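Local coordinates for protein GLB-12 (Caenorhabditis elegans, PDB 4BJA) that binds a heme group whose iron is held by two axial histidines, and is a globin that probably also binds oxygen, at residues D52-I57 and N150-R155. The protein carries 1 engineered substitution. Numbering follows the deposited sequence. Where two conformers were deposited one is given.
Sequences DIVGLI and NVFIER
The crossing of helix 50-65 with helix 144-160, the B and G helices of the globin fold, is a compact example of how one side chain can carry a helix-helix contact. The local axes of D52-I57 and N150-R155 pass 10.8 Å apart at 118°, and I57 points into the gap, where it meets F152, V151 and R155. Its CG2, anti to the backbone N, sits over one face of the F152 ring, 3.5 Å from the centroid and 8° off the ring normal: a CH-pi contact with the methyl close to the ring axis. The same methyl meets V151 CG1 at 3.8 Å, so ring and valine flank it. The other branch of I57 runs alongside R155, its CG1 and CD1 both touching the arginine CB, while the bent R155 chain carries its NH2 to a salt bridge with D60. At the ring tip, F152 CZ comes within 4.2 Å of V54 CG1, a looser apolar touch. An alanine in place of F152 would remove the surface under I57 CG2 and would probably loosen the crossing close to the heme. F152 also stacks on F96 and meets F58; its side chain lies about 7 Å from the heme. One turn beyond F152 on helix 144-160, L156 continues the apolar seam against I53 and I57, and I61 and I65 of helix 50-65 extend it past V151.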
ATOM      1  N   ASP A  52      10.659 -19.815 -18.813  1.00 26.92           N
ATOM      2  CA  ASP A  52      10.617 -21.233 -18.446  1.00 28.36           C
ATOM      3  C   ASP A  52      10.354 -21.383 -16.935  1.00 26.34           C
ATOM      4  O   ASP A  52       9.534 -22.217 -16.507  1.00 25.50           O
ATOM      5  CB  ASP A  52      11.942 -21.918 -18.798  1.00 30.01           C
ATOM      6  CG  ASP A  52      12.059 -22.328 -20.285  1.00 34.33           C
ATOM      7  OD1 ASP A  52      11.134 -22.092 -21.095  1.00 38.86           O
ATOM      8  OD2 ASP A  52      13.120 -22.917 -20.634  1.00 39.88           O
ATOM      9  N   ILE A  53      11.045 -20.585 -16.118  1.00 25.65           N
ATOM     10  CA  ILE A  53      10.832 -20.631 -14.671  1.00 24.11           C
ATOM     11  C   ILE A  53       9.376 -20.247 -14.315  1.00 22.43           C
ATOM     12  O   ILE A  53       8.714 -20.917 -13.488  1.00 21.36           O
ATOM     13  CB  ILE A  53      11.871 -19.745 -13.897  1.00 24.70           C
ATOM     14  CG1 ILE A  53      13.289 -20.340 -14.052  1.00 27.50           C
ATOM     15  CG2 ILE A  53      11.474 -19.673 -12.454  1.00 25.82           C
ATOM     16  CD1 ILE A  53      14.477 -19.378 -13.617  1.00 28.77           C
ATOM     17  N   VAL A  54       8.860 -19.189 -14.943  1.00 20.74           N
ATOM     18  CA  VAL A  54       7.500 -18.798 -14.722  1.00 19.55           C
ATOM     19  C   VAL A  54       6.544 -19.959 -15.075  1.00 19.54           C
ATOM     20  O   VAL A  54       5.625 -20.247 -14.336  1.00 18.37           O
ATOM     21  CB  VAL A  54       7.143 -17.526 -15.533  1.00 18.91           C
ATOM     22  CG1 VAL A  54       5.635 -17.249 -15.528  1.00 20.55           C
ATOM     23  CG2 VAL A  54       7.958 -16.324 -14.979  1.00 20.81           C
ATOM     24  N   GLY A  55       6.790 -20.598 -16.232  1.00 19.86           N
ATOM     25  CA  GLY A  55       6.012 -21.772 -16.659  1.00 19.55           C
ATOM     26  C   GLY A  55       6.045 -22.885 -15.602  1.00 19.33           C
ATOM     27  O   GLY A  55       5.013 -23.419 -15.256  1.00 19.86           O
ATOM     28  N   LEU A  56       7.233 -23.195 -15.064  1.00 19.23           N
ATOM     29  CA  LEU A  56       7.390 -24.316 -14.086  1.00 20.39           C
ATOM     30  C   LEU A  56       6.607 -24.000 -12.817  1.00 18.84           C
ATOM     31  O   LEU A  56       5.988 -24.878 -12.205  1.00 18.39           O
ATOM     32  CB  LEU A  56       8.855 -24.473 -13.720  1.00 21.49           C
ATOM     33  CG  LEU A  56       9.667 -25.100 -14.861  1.00 26.99           C
ATOM     34  CD1 LEU A  56      11.106 -25.267 -14.439  1.00 31.13           C
ATOM     35  CD2 LEU A  56       9.052 -26.455 -15.238  1.00 31.15           C
ATOM     36  N   ILE A  57       6.661 -22.729 -12.404  1.00 18.50           N
ATOM     37  CA  ILE A  57       5.952 -22.323 -11.201  1.00 17.51           C
ATOM     38  C   ILE A  57       4.422 -22.373 -11.416  1.00 16.78           C
ATOM     39  O   ILE A  57       3.687 -22.838 -10.548  1.00 16.58           O
ATOM     40  CB  ILE A  57       6.467 -20.959 -10.656  1.00 16.84           C
ATOM     41  CG1 ILE A  57       7.938 -21.112 -10.228  1.00 18.22           C
ATOM     42  CG2 ILE A  57       5.552 -20.442  -9.452  1.00 17.71           C
ATOM     43  CD1 ILE A  57       8.674 -19.831  -9.910  1.00 18.25           C
ATOM     44  N   ASN A 150       2.240 -16.116  -3.713  1.00 15.20           N
ATOM     45  CA  ASN A 150       2.941 -16.841  -2.639  1.00 14.50           C
ATOM     46  C   ASN A 150       3.758 -18.025  -3.162  1.00 15.02           C
ATOM     47  O   ASN A 150       4.824 -18.338  -2.608  1.00 15.39           O
ATOM     48  CB  ASN A 150       1.946 -17.312  -1.587  1.00 15.21           C
ATOM     49  CG  ASN A 150       1.596 -16.244  -0.633  1.00 15.58           C
ATOM     50  OD1 ASN A 150       2.213 -15.170  -0.651  1.00 18.75           O
ATOM     51  ND2 ASN A 150       0.654 -16.523   0.264  1.00 17.50           N
ATOM     52  N   VAL A 151       3.279 -18.685  -4.229  1.00 14.14           N
ATOM     53  CA  VAL A 151       4.088 -19.768  -4.799  1.00 14.94           C
ATOM     54  C   VAL A 151       5.341 -19.189  -5.439  1.00 15.34           C
ATOM     55  O   VAL A 151       6.432 -19.787  -5.342  1.00 15.93           O
ATOM     56  CB  VAL A 151       3.273 -20.691  -5.737  1.00 14.23           C
ATOM     57  CG1 VAL A 151       4.185 -21.884  -6.248  1.00 15.61           C
ATOM     58  CG2 VAL A 151       2.033 -21.226  -4.989  1.00 15.90           C
ATOM     59  N   PHE A 152       5.203 -18.007  -6.082  1.00 15.10           N
ATOM     60  CA  PHE A 152       6.392 -17.327  -6.542  1.00 16.17           C
ATOM     61  C   PHE A 152       7.362 -16.963  -5.425  1.00 15.76           C
ATOM     62  O   PHE A 152       8.567 -17.117  -5.583  1.00 15.60           O
ATOM     63  CB  PHE A 152       6.011 -16.121  -7.400  1.00 15.97           C
ATOM     64  CG  PHE A 152       5.637 -16.527  -8.787  1.00 16.24           C
ATOM     65  CD1 PHE A 152       6.640 -16.647  -9.788  1.00 15.83           C
ATOM     66  CD2 PHE A 152       4.312 -16.855  -9.074  1.00 15.27           C
ATOM     67  CE1 PHE A 152       6.290 -17.065 -11.079  1.00 17.90           C
ATOM     68  CE2 PHE A 152       3.933 -17.296 -10.374  1.00 16.18           C
ATOM     69  CZ  PHE A 152       4.935 -17.398 -11.369  1.00 17.58           C
ATOM     70  N   ILE A 153       6.840 -16.484  -4.305  1.00 14.87           N
ATOM     71  CA  ILE A 153       7.711 -16.180  -3.162  1.00 15.85           C
ATOM     72  C   ILE A 153       8.505 -17.433  -2.733  1.00 16.08           C
ATOM     73  O   ILE A 153       9.732 -17.365  -2.458  1.00 17.84           O
ATOM     74  CB  ILE A 153       6.878 -15.608  -2.008  1.00 14.75           C
ATOM     75  CG1 ILE A 153       6.422 -14.173  -2.375  1.00 15.79           C
ATOM     76  CG2 ILE A 153       7.713 -15.570  -0.704  1.00 16.51           C
ATOM     77  CD1 ILE A 153       5.371 -13.580  -1.463  1.00 17.94           C
ATOM     78  N   GLU A 154       7.833 -18.580  -2.684  1.00 16.99           N
ATOM     79  CA  GLU A 154       8.509 -19.804  -2.238  1.00 17.58           C
ATOM     80  C   GLU A 154       9.471 -20.399  -3.279  1.00 19.24           C
ATOM     81  O   GLU A 154      10.492 -20.965  -2.933  1.00 20.09           O
ATOM     82  CB  GLU A 154       7.413 -20.861  -1.895  1.00 19.26           C
ATOM     83  CG  GLU A 154       6.542 -20.475  -0.715  1.00 24.27           C
ATOM     84  CD  GLU A 154       7.363 -19.936   0.525  1.00 34.96           C
ATOM     85  OE1 GLU A 154       8.219 -20.659   1.105  1.00 36.94           O
ATOM     86  OE2 GLU A 154       7.146 -18.770   0.923  1.00 40.76           O
ATOM     87  N   ARG A 155       9.115 -20.283  -4.565  1.00 18.88           N
ATOM     88  CA  ARG A 155       9.811 -20.969  -5.659  0.50 19.65           C
ATOM     89  C   ARG A 155      10.731 -20.073  -6.496  1.00 19.41           C
ATOM     90  O   ARG A 155      11.813 -20.491  -6.895  1.00 20.66           O
ATOM     91  CB  ARG A 155       8.780 -21.628  -6.585  0.50 20.16           C
ATOM     92  CG  ARG A 155       7.887 -22.677  -5.915  0.50 21.64           C
ATOM     93  CD  ARG A 155       8.559 -24.047  -5.906  0.50 25.59           C
ATOM     94  NE  ARG A 155       8.433 -24.720  -7.199  0.50 28.95           N
ATOM     95  CZ  ARG A 155       9.447 -25.237  -7.893  0.50 31.97           C
ATOM     96  NH1 ARG A 155      10.686 -25.179  -7.424  0.50 34.29           N
ATOM     97  NH2 ARG A 155       9.214 -25.827  -9.056  0.50 33.57           N
TER